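Local structure of increased recombination centers protein 6 (Saccharomyces cerevisiae, 3UC9) at residues V22-Q27 against W198-V203; K29-S34 against A104-I109; P98-M103 against M125-R130; V134-V139 against N161-V166. The protein acts as a clathrin coat accessory factor related to small G proteins and is involved in gross chromosomal rearrangements and telomere healing. All blocks are in the same frame, centred on the assembly; numbering follows the deposited sequence.

Contact 1 (V22-Q27 against W198-V203)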
loop_
_atom_site.group_PDB
_atom_site.type_symbol
_atom_site.label_atom_id
_atom_site.label_comp_id
_atom_site.label_asym_id
_atom_site.label_seq_id
_atom_site.Cartn_x
_atom_site.Cartn_y
_atom_site.Cartn_z
ATOM N N VAL A 22 13.926 3.974 19.879
ATOM C CA VAL A 22 15.374 4.309 19.765
ATOM C C VAL A 22 15.971 3.727 18.474
ATOM O O VAL A 22 16.306 4.472 17.543
ATOM C CB VAL A 22 16.126 3.805 20.983
ATOM N N LEU A 23 16.081 2.401 18.406
ATOM C CA LEU A 23 16.580 1.737 17.194
ATOM C C LEU A 23 15.556 1.822 16.076
ATOM O O LEU A 23 14.377 1.566 16.301
ATOM C CB LEU A 23 16.876 0.260 17.473
ATOM C CG LEU A 23 17.491 -0.538 16.323
ATOM C CD1 LEU A 23 18.910 -0.086 16.067
ATOM C CD2 LEU A 23 17.461 -2.025 16.613
ATOM N N GLN A 24 16.005 2.179 14.874
ATOM C CA GLN A 24 15.184 2.027 13.675
ATOM C C GLN A 24 15.519 0.674 13.062
ATOM O O GLN A 24 16.631 0.467 12.573
ATOM C CB GLN A 24 15.426 3.145 12.655
ATOM C CG GLN A 24 14.704 2.939 11.308
ATOM C CD GLN A 24 13.186 2.886 11.458
ATOM O OE1 GLN A 24 12.570 3.835 11.952
ATOM N NE2 GLN A 24 12.586 1.772 11.056
ATOM N N TYR A 25 14.546 -0.235 13.098
ATOM C CA TYR A 25 14.719 -1.586 12.572
ATOM C C TYR A 25 14.695 -1.496 11.052
ATOM O O TYR A 25 14.158 -0.524 10.491
ATOM C CB TYR A 25 13.578 -2.508 13.036
ATOM C CG TYR A 25 13.605 -2.974 14.481
ATOM C CD1 TYR A 25 13.549 -4.330 14.783
ATOM C CD2 TYR A 25 13.643 -2.070 15.547
ATOM C CE1 TYR A 25 13.555 -4.781 16.099
ATOM C CE2 TYR A 25 13.651 -2.517 16.875
ATOM C CZ TYR A 25 13.600 -3.874 17.138
ATOM O OH TYR A 25 13.594 -4.333 18.431
ATOM N N PRO A 26 15.262 -2.502 10.370
ATOM C CA PRO A 26 15.132 -2.521 8.917
ATOM C C PRO A 26 13.662 -2.411 8.527
ATOM O O PRO A 26 12.828 -3.173 9.018
ATOM C CB PRO A 26 15.719 -3.877 8.523
ATOM C CG PRO A 26 16.658 -4.210 9.652
ATOM C CD PRO A 26 15.998 -3.675 10.877
ATOM N N GLN A 27 13.351 -1.437 7.682
ATOM C CA GLN A 27 11.965 -1.127 7.356
ATOM C C GLN A 27 11.619 -1.777 6.016
ATOM O O GLN A 27 11.564 -1.113 4.975
ATOM C CB GLN A 27 11.760 0.387 7.312
ATOM C CG GLN A 27 10.298 0.793 7.298
ATOM C CD GLN A 27 10.120 2.286 7.241
ATOM O OE1 GLN A 27 10.408 2.914 6.220
ATOM N NE2 GLN A 27 9.653 2.870 8.337
ATOM N N TRP A 198 14.227 2.671 0.895
ATOM C CA TRP A 198 14.166 1.517 1.778
ATOM C C TRP A 198 15.056 1.733 3.001
ATOM O O TRP A 198 16.265 1.512 2.963
ATOM C CB TRP A 198 14.584 0.263 1.018
ATOM C CG TRP A 198 13.603 -0.117 -0.057
ATOM C CD1 TRP A 198 13.570 0.344 -1.337
ATOM C CD2 TRP A 198 12.523 -1.042 0.065
ATOM N NE1 TRP A 198 12.537 -0.240 -2.026
ATOM C CE2 TRP A 198 11.871 -1.090 -1.187
ATOM C CE3 TRP A 198 12.040 -1.837 1.113
ATOM C CZ2 TRP A 198 10.767 -1.911 -1.425
ATOM C CZ3 TRP A 198 10.946 -2.648 0.886
ATOM C CH2 TRP A 198 10.310 -2.670 -0.382
ATOM N N LEU A 199 14.435 2.171 4.085
ATOM C CA LEU A 199 15.143 2.634 5.265
ATOM C C LEU A 199 15.820 1.495 6.034
ATOM O O LEU A 199 15.158 0.532 6.477
ATOM C CB LEU A 199 14.163 3.376 6.173
ATOM C CG LEU A 199 14.654 3.953 7.499
ATOM C CD1 LEU A 199 15.749 5.018 7.326
ATOM C CD2 LEU A 199 13.459 4.528 8.208
ATOM N N ASN A 200 17.137 1.630 6.200
ATOM C CA ASN A 200 17.964 0.641 6.876
ATOM C C ASN A 200 17.832 -0.781 6.295
ATOM O O ASN A 200 17.905 -1.776 7.029
ATOM C CB ASN A 200 17.698 0.676 8.384
ATOM C CG ASN A 200 18.047 2.019 9.005
ATOM O OD1 ASN A 200 17.357 2.503 9.893
ATOM N ND2 ASN A 200 19.118 2.633 8.526
ATOM N N CYS A 201 17.645 -0.851 4.975
ATOM C CA CYS A 201 17.678 -2.102 4.229
ATOM C C CYS A 201 18.920 -2.146 3.363
ATOM O O CYS A 201 19.342 -1.120 2.815
ATOM C CB CYS A 201 16.461 -2.232 3.318
ATOM S SG CYS A 201 14.884 -2.113 4.156
ATOM N N GLU A 202 19.482 -3.345 3.201
ATOM C CA GLU A 202 20.617 -3.530 2.322
ATOM C C GLU A 202 20.095 -3.520 0.896
ATOM O O GLU A 202 19.246 -4.333 0.529
ATOM C CB GLU A 202 21.333 -4.851 2.597
ATOM C CG GLU A 202 22.608 -5.020 1.768
ATOM C CD GLU A 202 23.291 -6.358 1.975
ATOM O OE1 GLU A 202 22.595 -7.400 1.958
ATOM O OE2 GLU A 202 24.532 -6.367 2.130
ATOM N N VAL A 203 20.598 -2.588 0.105
ATOM C CA VAL A 203 20.175 -2.459 -1.276
ATOM C C VAL A 203 21.384 -2.812 -2.119
ATOM O O VAL A 203 22.467 -2.262 -1.908
ATOM C CB VAL A 203 19.654 -1.034 -1.554
ATOM C CG1 VAL A 203 19.243 -0.870 -3.017
ATOM C CG2 VAL A 203 18.478 -0.726 -0.642
HETATM O O HOH W 1 11.396 1.516 4.139
#
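Gln-27 and Leu-199 form the tight part of this contact. Gln-27 N donates to Leu-199 O at 2.9 Å, and the bond is nearly straight, 164° at the hydrogen. A water braces the same pair: it accepts from Leu-199 N at 3.1 Å and lies 2.7 Å from Gln-27 OE1, with Gln-27 O also in its reach. Leu-199 CD2 presses on the chain of Gln-24, bent at chi2 (61°), 3.7 Å from Gln-24 CD, and the side chains cross at about a right angle. Asn-200 OD1 closes on the same chain, 3.0 Å from Gln-24 CG, while the amide end turns elsewhere: Gln-24 NE2 curls back to a lone pair of Tyr-25 O, 2.8 Å away, and is also hydrogen-bonded to Asn-101 O, as is Gln-27 NE2. The loop after helix 185-195 makes a type II beta turn from Trp-198 to Cys-201 and lies against residues 22-27, the loop before strand 29-35, one of the two middle strands of the Rossmann-type sheet. Toward solvent, at Asn-200 of the turn and Pro-26, the contact is looser. Pro-26 CB rests on Asn-200 O at 3.4 Å, and Pro-26 CA makes a CA-H...O contact with the same oxygen.

Contact 2 (K29-S34 against A104-I109)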
loop_
_atom_site.group_PDB
_atom_site.type_symbol
_atom_site.label_atom_id
_atom_site.label_comp_id
_atom_site.label_asym_id
_atom_site.label_seq_id
_atom_site.Cartn_x
_atom_site.Cartn_y
_atom_site.Cartn_z
ATOM N N LYS A 29 8.935 -4.285 5.468
ATOM C CA LYS A 29 7.665 -4.986 5.419
ATOM C C LYS A 29 6.707 -4.231 4.494
ATOM O O LYS A 29 6.650 -2.993 4.492
ATOM C CB LYS A 29 7.054 -5.147 6.809
ATOM C CG LYS A 29 8.011 -5.522 7.931
ATOM C CD LYS A 29 8.887 -6.722 7.623
ATOM C CE LYS A 29 9.855 -7.028 8.759
ATOM N NZ LYS A 29 10.988 -7.922 8.349
ATOM N N ILE A 30 5.973 -4.984 3.687
ATOM C CA ILE A 30 4.862 -4.428 2.927
ATOM C C ILE A 30 3.596 -5.171 3.342
ATOM O O ILE A 30 3.522 -6.395 3.241
ATOM C CB ILE A 30 5.081 -4.523 1.411
ATOM C CG1 ILE A 30 6.232 -3.604 0.988
ATOM C CG2 ILE A 30 3.787 -4.120 0.655
ATOM C CD1 ILE A 30 6.510 -3.622 -0.511
ATOM N N LEU A 31 2.620 -4.426 3.859
ATOM C CA LEU A 31 1.339 -4.990 4.268
ATOM C C LEU A 31 0.327 -4.777 3.146
ATOM O O LEU A 31 0.162 -3.663 2.653
ATOM C CB LEU A 31 0.855 -4.338 5.563
ATOM C CG LEU A 31 -0.436 -4.773 6.270
ATOM C CD1 LEU A 31 -0.889 -6.155 5.892
ATOM C CD2 LEU A 31 -0.200 -4.697 7.779
ATOM N N VAL A 32 -0.332 -5.858 2.741
ATOM C CA VAL A 32 -1.433 -5.779 1.790
ATOM C C VAL A 32 -2.700 -6.225 2.528
ATOM O O VAL A 32 -2.787 -7.351 3.003
ATOM C CB VAL A 32 -1.194 -6.632 0.543
ATOM C CG1 VAL A 32 -2.330 -6.413 -0.461
ATOM C CG2 VAL A 32 0.175 -6.301 -0.093
ATOM N N LEU A 33 -3.655 -5.308 2.627
ATOM C CA LEU A 33 -4.870 -5.470 3.410
ATOM C C LEU A 33 -6.093 -5.306 2.503
ATOM O O LEU A 33 -6.073 -4.496 1.569
ATOM C CB LEU A 33 -4.905 -4.403 4.505
ATOM C CG LEU A 33 -6.142 -4.297 5.405
ATOM C CD1 LEU A 33 -6.184 -5.471 6.369
ATOM C CD2 LEU A 33 -6.182 -2.957 6.161
ATOM N N SER A 34 -7.144 -6.078 2.774
ATOM C CA SER A 34 -8.461 -5.824 2.187
ATOM C C SER A 34 -9.546 -6.078 3.211
ATOM O O SER A 34 -9.346 -6.850 4.147
ATOM C CB SER A 34 -8.696 -6.706 0.963
ATOM O OG SER A 34 -8.804 -8.078 1.315
ATOM N N ALA A 104 7.576 -0.555 5.255
ATOM C CA ALA A 104 7.993 0.181 4.071
ATOM C C ALA A 104 6.755 0.767 3.388
ATOM O O ALA A 104 6.770 1.908 2.903
ATOM C CB ALA A 104 8.746 -0.721 3.107
ATOM N N GLY A 105 5.685 -0.021 3.335
ATOM C CA GLY A 105 4.445 0.456 2.747
ATOM C C GLY A 105 3.228 -0.336 3.177
ATOM O O GLY A 105 3.341 -1.461 3.675
ATOM N N ILE A 106 2.066 0.266 2.949
ATOM C CA ILE A 106 0.774 -0.336 3.236
ATOM C C ILE A 106 -0.064 -0.163 1.999
ATOM O O ILE A 106 -0.115 0.932 1.469
ATOM C CB ILE A 106 0.047 0.378 4.386
ATOM C CG1 ILE A 106 0.932 0.455 5.641
ATOM C CG2 ILE A 106 -1.241 -0.367 4.715
ATOM C CD1 ILE A 106 1.211 -0.845 6.257
ATOM N N ILE A 107 -0.682 -1.247 1.530
ATOM C CA ILE A 107 -1.553 -1.211 0.353
ATOM C C ILE A 107 -2.914 -1.733 0.792
ATOM O O ILE A 107 -3.024 -2.852 1.286
ATOM C CB ILE A 107 -1.005 -2.073 -0.828
ATOM C CG1 ILE A 107 0.403 -1.623 -1.220
ATOM C CG2 ILE A 107 -1.930 -1.971 -2.038
ATOM C CD1 ILE A 107 1.105 -2.522 -2.280
ATOM N N LEU A 108 -3.942 -0.905 0.629
ATOM C CA LEU A 108 -5.299 -1.282 0.961
ATOM C C LEU A 108 -6.077 -1.498 -0.332
ATOM O O LEU A 108 -6.081 -0.632 -1.221
ATOM C CB LEU A 108 -5.950 -0.197 1.823
ATOM C CG LEU A 108 -7.443 -0.356 2.095
ATOM C CD1 LEU A 108 -7.707 -1.605 2.923
ATOM C CD2 LEU A 108 -8.005 0.883 2.776
ATOM N N ILE A 109 -6.701 -2.668 -0.440
ATOM C CA ILE A 109 -7.521 -3.035 -1.587
ATOM C C ILE A 109 -8.981 -2.971 -1.135
ATOM O O ILE A 109 -9.390 -3.753 -0.293
ATOM C CB ILE A 109 -7.212 -4.467 -2.072
ATOM C CG1 ILE A 109 -5.711 -4.667 -2.335
ATOM C CG2 ILE A 109 -8.018 -4.784 -3.320
ATOM C CD1 ILE A 109 -5.165 -3.790 -3.398
#
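The flat groups meeting between Lys-29 to Ser-34 and Ala-104 to Ile-109 are peptide units, joined by backbone bonds; of the sheet they form, one face carries Ile-30, Val-32, Ile-107 and Ile-109, the other Leu-31, Leu-33, Ile-106 and Leu-108. Lys-29 O takes two backbone donors: Ala-104 N lies in its carbonyl plane at 2.7 Å, whereas the bond from Gly-105 N, 3.3 Å away, is weak. Further along, the bonds alternate between the strands, and Ile-107 sits in mid-run: its N gives to Leu-31 O at 2.8 Å and its O accepts from Leu-33 N at 2.9 Å. These are parallel strands, their short axes 19° apart, at the centre of the Rossmann-type mixed sheet, where strand 29-35 lies between 71-81 and 103-110. On the face of Leu-31 and Ile-106, Leu-33 and Leu-108 run side by side and point the same way, with Leu-33 CD2 3.8 Å from Leu-108 CD1. Ile-106 turns its CD1 back over Leu-31 CB at 3.6 Å, because CG1 stands beside the backbone N (chi1 -54°) and chi2 (-67°) folds CD1 back. Helix 84-91 covers this side through Trp-87 and Phe-91. On the other face Val-32 CG1 meets Ile-109 CG1 at 4.2 Å. The buried Ile-109 O finds no polar partner, though Ser-34 CB approaches it.

Contact 3 (P98-M103 against M125-R130)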
loop_
_atom_site.group_PDB
_atom_site.type_symbol
_atom_site.label_atom_id
_atom_site.label_comp_id
_atom_site.label_asym_id
_atom_site.label_seq_id
_atom_site.Cartn_x
_atom_site.Cartn_y
_atom_site.Cartn_z
ATOM N N PRO A 98 5.974 -0.856 17.242
ATOM C CA PRO A 98 7.090 -1.541 16.580
ATOM C C PRO A 98 6.755 -2.030 15.175
ATOM O O PRO A 98 7.544 -1.821 14.253
ATOM C CB PRO A 98 7.391 -2.709 17.519
ATOM C CG PRO A 98 6.958 -2.213 18.850
ATOM C CD PRO A 98 5.734 -1.390 18.594
ATOM N N LEU A 99 5.583 -2.641 15.006
ATOM C CA LEU A 99 5.130 -3.090 13.689
ATOM C C LEU A 99 5.004 -1.924 12.696
ATOM O O LEU A 99 5.469 -2.011 11.554
ATOM C CB LEU A 99 3.793 -3.833 13.817
ATOM C CG LEU A 99 3.077 -4.281 12.539
ATOM C CD1 LEU A 99 3.947 -5.233 11.751
ATOM C CD2 LEU A 99 1.750 -4.936 12.905
ATOM N N ARG A 100 4.378 -0.830 13.125
ATOM C CA ARG A 100 4.231 0.341 12.247
ATOM C C ARG A 100 5.595 0.822 11.770
ATOM O O ARG A 100 5.778 1.161 10.599
ATOM C CB ARG A 100 3.482 1.469 12.959
ATOM C CG ARG A 100 2.019 1.139 13.219
ATOM C CD ARG A 100 1.165 2.400 13.465
ATOM N NE ARG A 100 1.675 3.224 14.560
ATOM C CZ ARG A 100 1.503 2.984 15.862
ATOM N NH1 ARG A 100 0.846 1.908 16.289
ATOM N NH2 ARG A 100 2.020 3.825 16.750
ATOM N N ASN A 101 6.573 0.789 12.664
ATOM C CA ASN A 101 7.888 1.340 12.336
ATOM C C ASN A 101 8.710 0.513 11.328
ATOM O O ASN A 101 9.665 1.032 10.735
ATOM C CB ASN A 101 8.673 1.657 13.617
ATOM C CG ASN A 101 8.139 2.900 14.343
ATOM O OD1 ASN A 101 8.215 2.996 15.578
ATOM N ND2 ASN A 101 7.594 3.847 13.590
ATOM N N VAL A 102 8.332 -0.745 11.099
ATOM C CA VAL A 102 9.024 -1.560 10.091
ATOM C C VAL A 102 8.285 -1.631 8.751
ATOM O O VAL A 102 8.766 -2.269 7.814
ATOM C CB VAL A 102 9.361 -2.973 10.590
ATOM C CG1 VAL A 102 10.342 -2.893 11.755
ATOM C CG2 VAL A 102 8.105 -3.759 10.965
ATOM N N MET A 103 7.169 -0.912 8.626
ATOM C CA MET A 103 6.419 -0.875 7.372
ATOM C C MET A 103 7.056 0.046 6.318
ATOM O O MET A 103 7.085 1.272 6.466
ATOM C CB MET A 103 4.972 -0.419 7.625
ATOM C CG MET A 103 4.225 -1.251 8.657
ATOM S SD MET A 103 4.293 -3.037 8.347
ATOM C CE MET A 103 3.739 -3.065 6.717
ATOM N N MET A 125 -2.360 8.270 9.357
ATOM C CA MET A 125 -1.061 8.836 8.985
ATOM C C MET A 125 -0.326 9.428 10.185
ATOM O O MET A 125 0.885 9.308 10.279
ATOM C CB MET A 125 -1.224 9.882 7.881
ATOM C CG MET A 125 -1.754 9.332 6.579
ATOM S SD MET A 125 -0.940 7.862 5.937
ATOM C CE MET A 125 0.748 8.452 5.885
ATOM N N ILE A 126 -1.048 10.051 11.115
ATOM C CA ILE A 126 -0.418 10.531 12.349
ATOM C C ILE A 126 0.361 9.412 13.060
ATOM O O ILE A 126 1.455 9.646 13.589
ATOM C CB ILE A 126 -1.453 11.151 13.337
ATOM C CG1 ILE A 126 -2.106 12.410 12.752
ATOM C CG2 ILE A 126 -0.804 11.485 14.673
ATOM C CD1 ILE A 126 -1.147 13.402 12.160
ATOM N N ALA A 127 -0.200 8.207 13.071
ATOM C CA ALA A 127 0.399 7.065 13.759
ATOM C C ALA A 127 1.489 6.383 12.925
ATOM O O ALA A 127 2.353 5.710 13.482
ATOM C CB ALA A 127 -0.692 6.035 14.146
ATOM N N ALA A 128 1.432 6.531 11.602
ATOM C CA ALA A 128 2.367 5.839 10.705
ATOM C C ALA A 128 3.779 6.409 10.846
ATOM O O ALA A 128 3.972 7.584 11.188
ATOM C CB ALA A 128 1.920 5.948 9.233
ATOM N N HIS A 129 4.769 5.559 10.592
ATOM C CA HIS A 129 6.123 6.032 10.386
ATOM C C HIS A 129 6.093 6.980 9.191
ATOM O O HIS A 129 5.352 6.771 8.223
ATOM C CB HIS A 129 7.076 4.857 10.133
ATOM C CG HIS A 129 8.527 5.235 10.133
ATOM N ND1 HIS A 129 9.125 5.881 9.075
ATOM C CD2 HIS A 129 9.496 5.060 11.062
ATOM C CE1 HIS A 129 10.400 6.091 9.351
ATOM N NE2 HIS A 129 10.654 5.594 10.549
ATOM N N ARG A 130 6.905 8.021 9.281
ATOM C CA ARG A 130 6.906 9.119 8.315
ATOM C C ARG A 130 7.392 8.735 6.908
ATOM O O ARG A 130 7.142 9.471 5.968
ATOM C CB ARG A 130 7.734 10.298 8.881
ATOM C CG ARG A 130 7.126 10.990 10.126
ATOM C CD ARG A 130 6.047 12.038 9.775
ATOM N NE ARG A 130 4.950 11.449 9.015
ATOM C CZ ARG A 130 3.894 10.823 9.536
ATOM N NH1 ARG A 130 3.727 10.722 10.852
ATOM N NH2 ARG A 130 2.985 10.294 8.723
HETATM O O HOH W 2 4.092 2.985 9.329
#
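Arg-100 reaches across to Ala-127 where two helices, 97-101 and 121-127, end side by side; each leads into one of two neighbouring parallel strands of the Rossmann-type sheet, 103-110 and 133-138. The arginine chain bends at chi3 (-56°), which turns NE toward Ala-127 O. NE then donates to Ala-127 O at 2.8 Å, coming from above the carbonyl plane and not along a lone pair, while Ala-127 CB lies over one face of the guanidinium, 3.7 Å from Arg-100 NE. Its NH1 is held elsewhere, by the carbonyls of Phe-91 and Thr-93, so one guanidinium serves three backbone carbonyls. A leucine here would probably leave Ala-127 O and those two carbonyls without this donor and let the helix ends shift apart. Between the backbones a water bridges Arg-100 O, 2.8 Å away, and His-129 N, 2.9 Å away. The imidazole of His-129 swings out against Asn-101 because its CG lies opposite the backbone N (chi1 -171°), and its ND1 accepts from Asn-131 N. The Asn-101 amide stands nearly square to the ring, the planes 82° apart, and Asn-101 ND2 comes in at the ring edge, 3.4 Å from His-129 CD2.

Contact 4 (V134-V139 against N161-V166). Unlike the reference sequence in segment 134-139: Val-137 (reference Ala).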
loop_
_atom_site.group_PDB
_atom_site.type_symbol
_atom_site.label_atom_id
_atom_site.label_comp_id
_atom_site.label_asym_id
_atom_site.label_seq_id
_atom_site.Cartn_x
_atom_site.Cartn_y
_atom_site.Cartn_z
ATOM N N VAL A 134 1.719 4.739 1.380
ATOM C CA VAL A 134 0.343 4.265 1.560
ATOM C C VAL A 134 -0.400 4.377 0.244
ATOM O O VAL A 134 -0.587 5.483 -0.272
ATOM C CB VAL A 134 -0.418 5.066 2.620
ATOM C CG1 VAL A 134 -1.824 4.501 2.762
ATOM C CG2 VAL A 134 0.324 5.018 3.965
ATOM N N VAL A 135 -0.792 3.231 -0.295
ATOM C CA VAL A 135 -1.535 3.178 -1.552
ATOM C C VAL A 135 -2.908 2.614 -1.272
ATOM O O VAL A 135 -3.037 1.532 -0.703
ATOM C CB VAL A 135 -0.835 2.306 -2.591
ATOM C CG1 VAL A 135 -1.687 2.211 -3.882
ATOM C CG2 VAL A 135 0.577 2.851 -2.890
ATOM N N LEU A 136 -3.933 3.358 -1.678
ATOM C CA LEU A 136 -5.311 2.943 -1.542
ATOM C C LEU A 136 -5.791 2.561 -2.928
ATOM O O LEU A 136 -5.906 3.414 -3.819
ATOM C CB LEU A 136 -6.158 4.064 -0.973
ATOM C CG LEU A 136 -5.708 4.545 0.413
ATOM C CD1 LEU A 136 -4.654 5.651 0.318
ATOM C CD2 LEU A 136 -6.896 5.025 1.206
ATOM N N VAL A 137 -6.036 1.266 -3.100
ATOM C CA VAL A 137 -6.383 0.700 -4.390
ATOM C C VAL A 137 -7.886 0.524 -4.453
ATOM O O VAL A 137 -8.456 -0.267 -3.710
ATOM C CB VAL A 137 -5.679 -0.646 -4.611
ATOM C CG1 VAL A 137 -6.098 -1.246 -5.952
ATOM C CG2 VAL A 137 -4.164 -0.485 -4.537
ATOM N N ASN A 138 -8.534 1.289 -5.321
ATOM C CA ASN A 138 -9.958 1.166 -5.526
ATOM C C ASN A 138 -10.322 0.148 -6.602
ATOM O O ASN A 138 -9.859 0.251 -7.742
ATOM C CB ASN A 138 -10.566 2.498 -5.930
ATOM C CG ASN A 138 -12.035 2.366 -6.269
ATOM O OD1 ASN A 138 -12.838 1.967 -5.421
ATOM N ND2 ASN A 138 -12.387 2.647 -7.524
ATOM N N VAL A 139 -11.198 -0.786 -6.245
ATOM C CA VAL A 139 -11.658 -1.820 -7.167
ATOM C C VAL A 139 -13.084 -1.561 -7.678
ATOM O O VAL A 139 -13.559 -2.290 -8.546
ATOM C CB VAL A 139 -11.587 -3.228 -6.535
ATOM C CG1 VAL A 139 -10.163 -3.551 -6.117
ATOM C CG2 VAL A 139 -12.557 -3.357 -5.357
ATOM N N ASN A 161 4.868 11.222 3.919
ATOM C CA ASN A 161 4.630 9.954 3.224
ATOM C C ASN A 161 4.126 10.118 1.803
ATOM O O ASN A 161 3.397 11.069 1.504
ATOM C CB ASN A 161 3.566 9.149 3.971
ATOM C CG ASN A 161 3.835 9.044 5.441
ATOM O OD1 ASN A 161 3.697 10.018 6.191
ATOM N ND2 ASN A 161 4.194 7.862 5.877
ATOM N N VAL A 162 4.511 9.189 0.932
ATOM C CA VAL A 162 3.874 9.051 -0.368
ATOM C C VAL A 162 2.515 8.412 -0.116
ATOM O O VAL A 162 2.431 7.311 0.441
ATOM C CB VAL A 162 4.711 8.177 -1.321
ATOM C CG1 VAL A 162 3.937 7.884 -2.620
ATOM C CG2 VAL A 162 6.059 8.855 -1.606
ATOM N N ILE A 163 1.458 9.122 -0.486
ATOM C CA ILE A 163 0.094 8.616 -0.340
ATOM C C ILE A 163 -0.548 8.737 -1.700
ATOM O O ILE A 163 -0.513 9.809 -2.293
ATOM C CB ILE A 163 -0.731 9.442 0.654
ATOM C CG1 ILE A 163 -0.081 9.440 2.035
ATOM C CG2 ILE A 163 -2.171 8.904 0.728
ATOM C CD1 ILE A 163 -0.807 10.285 3.040
ATOM N N GLU A 164 -1.116 7.650 -2.202
ATOM C CA GLU A 164 -1.781 7.717 -3.485
ATOM C C GLU A 164 -2.978 6.789 -3.612
ATOM O O GLU A 164 -2.916 5.616 -3.259
ATOM C CB GLU A 164 -0.791 7.442 -4.610
ATOM C CG GLU A 164 -1.217 8.035 -5.938
ATOM C CD GLU A 164 -0.055 8.294 -6.881
ATOM O OE1 GLU A 164 0.955 8.893 -6.452
ATOM O OE2 GLU A 164 -0.162 7.902 -8.058
ATOM N N PHE A 165 -4.060 7.346 -4.154
ATOM C CA PHE A 165 -5.233 6.575 -4.544
ATOM C C PHE A 165 -5.054 6.120 -5.996
ATOM O O PHE A 165 -4.657 6.916 -6.850
ATOM C CB PHE A 165 -6.502 7.433 -4.422
ATOM C CG PHE A 165 -6.874 7.757 -2.998
ATOM C CD1 PHE A 165 -7.861 7.033 -2.347
ATOM C CD2 PHE A 165 -6.218 8.761 -2.301
ATOM C CE1 PHE A 165 -8.200 7.322 -1.026
ATOM C CE2 PHE A 165 -6.557 9.055 -0.988
ATOM C CZ PHE A 165 -7.554 8.337 -0.357
ATOM N N VAL A 166 -5.338 4.845 -6.264
ATOM C CA VAL A 166 -5.162 4.259 -7.607
ATOM C C VAL A 166 -6.355 3.365 -7.957
ATOM O O VAL A 166 -6.812 2.582 -7.128
ATOM C CB VAL A 166 -3.850 3.425 -7.673
ATOM C CG1 VAL A 166 -3.678 2.785 -9.056
ATOM C CG2 VAL A 166 -2.634 4.294 -7.374
#
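Asn-138 N donates to Val-166 O at 2.8 Å, matched at the other end of the pairing by Val-134 N and Val-162 O, also 2.8 Å apart. Between them Glu-164 bonds both ways, its N to Val-134 O and its O from Leu-136 N, each at 2.9 Å. The two parallel strands are joined by a beta-alpha-beta crossover through helix 145-155, and strand 163-167 is an outermost strand of the sheet. Leu-136 and Phe-165 lie side by side, pointing the same way. Leu-136 CG sits beside the backbone N (chi1 -60°), which sets CD1 over the ring centre in a CH-pi contact, 4.0 Å from the Phe-165 centroid and only 11° off the ring normal. The other branch, Leu-136 CD2, touches Phe-165 CE1 at 3.5 Å. An alanine in place of Phe-165 would probably take the aromatic face from both leucine methyls and open a gap beneath helices 121-127 and 145-155. On the other face, Val-135 CG1 meets Val-166 CG2 at 4.2 Å under helix 185-195, while the Glu-164 carboxylate turns away to a salt bridge with Arg-188. Backbone bonds thus fix the register, Leu-136 and Phe-165 pack one face, Val-135 and Val-166 the other, and the Glu-164 charge is paired on helix 185-195.

How the contacts relate
Contacts 2 and 4 are two pairings in one sheet, their centres 10 Å apart, stitched together where strand 103-110 meets 133-138: Leu-108 O lies 2.7 Å from Val-137 N. Contact 3 sits at the end of the sheet where these strands begin. It meets contact 2 through Lys-29 N and Val-102 O at 3.1 Å, and contact 4 through Arg-130 NH2 and Asn-161 OD1 at 2.6 Å. Contact 1 brings the modelled chain's two terminal regions to the same end, enclosing the other three along the sequence; Asn-101 O, 3.0 Å from both Gln-24 NE2 and Gln-27 NE2, ties it to contact 3. Contacts 1 and 4 do not touch, their nearest atoms being about 8 Å apart.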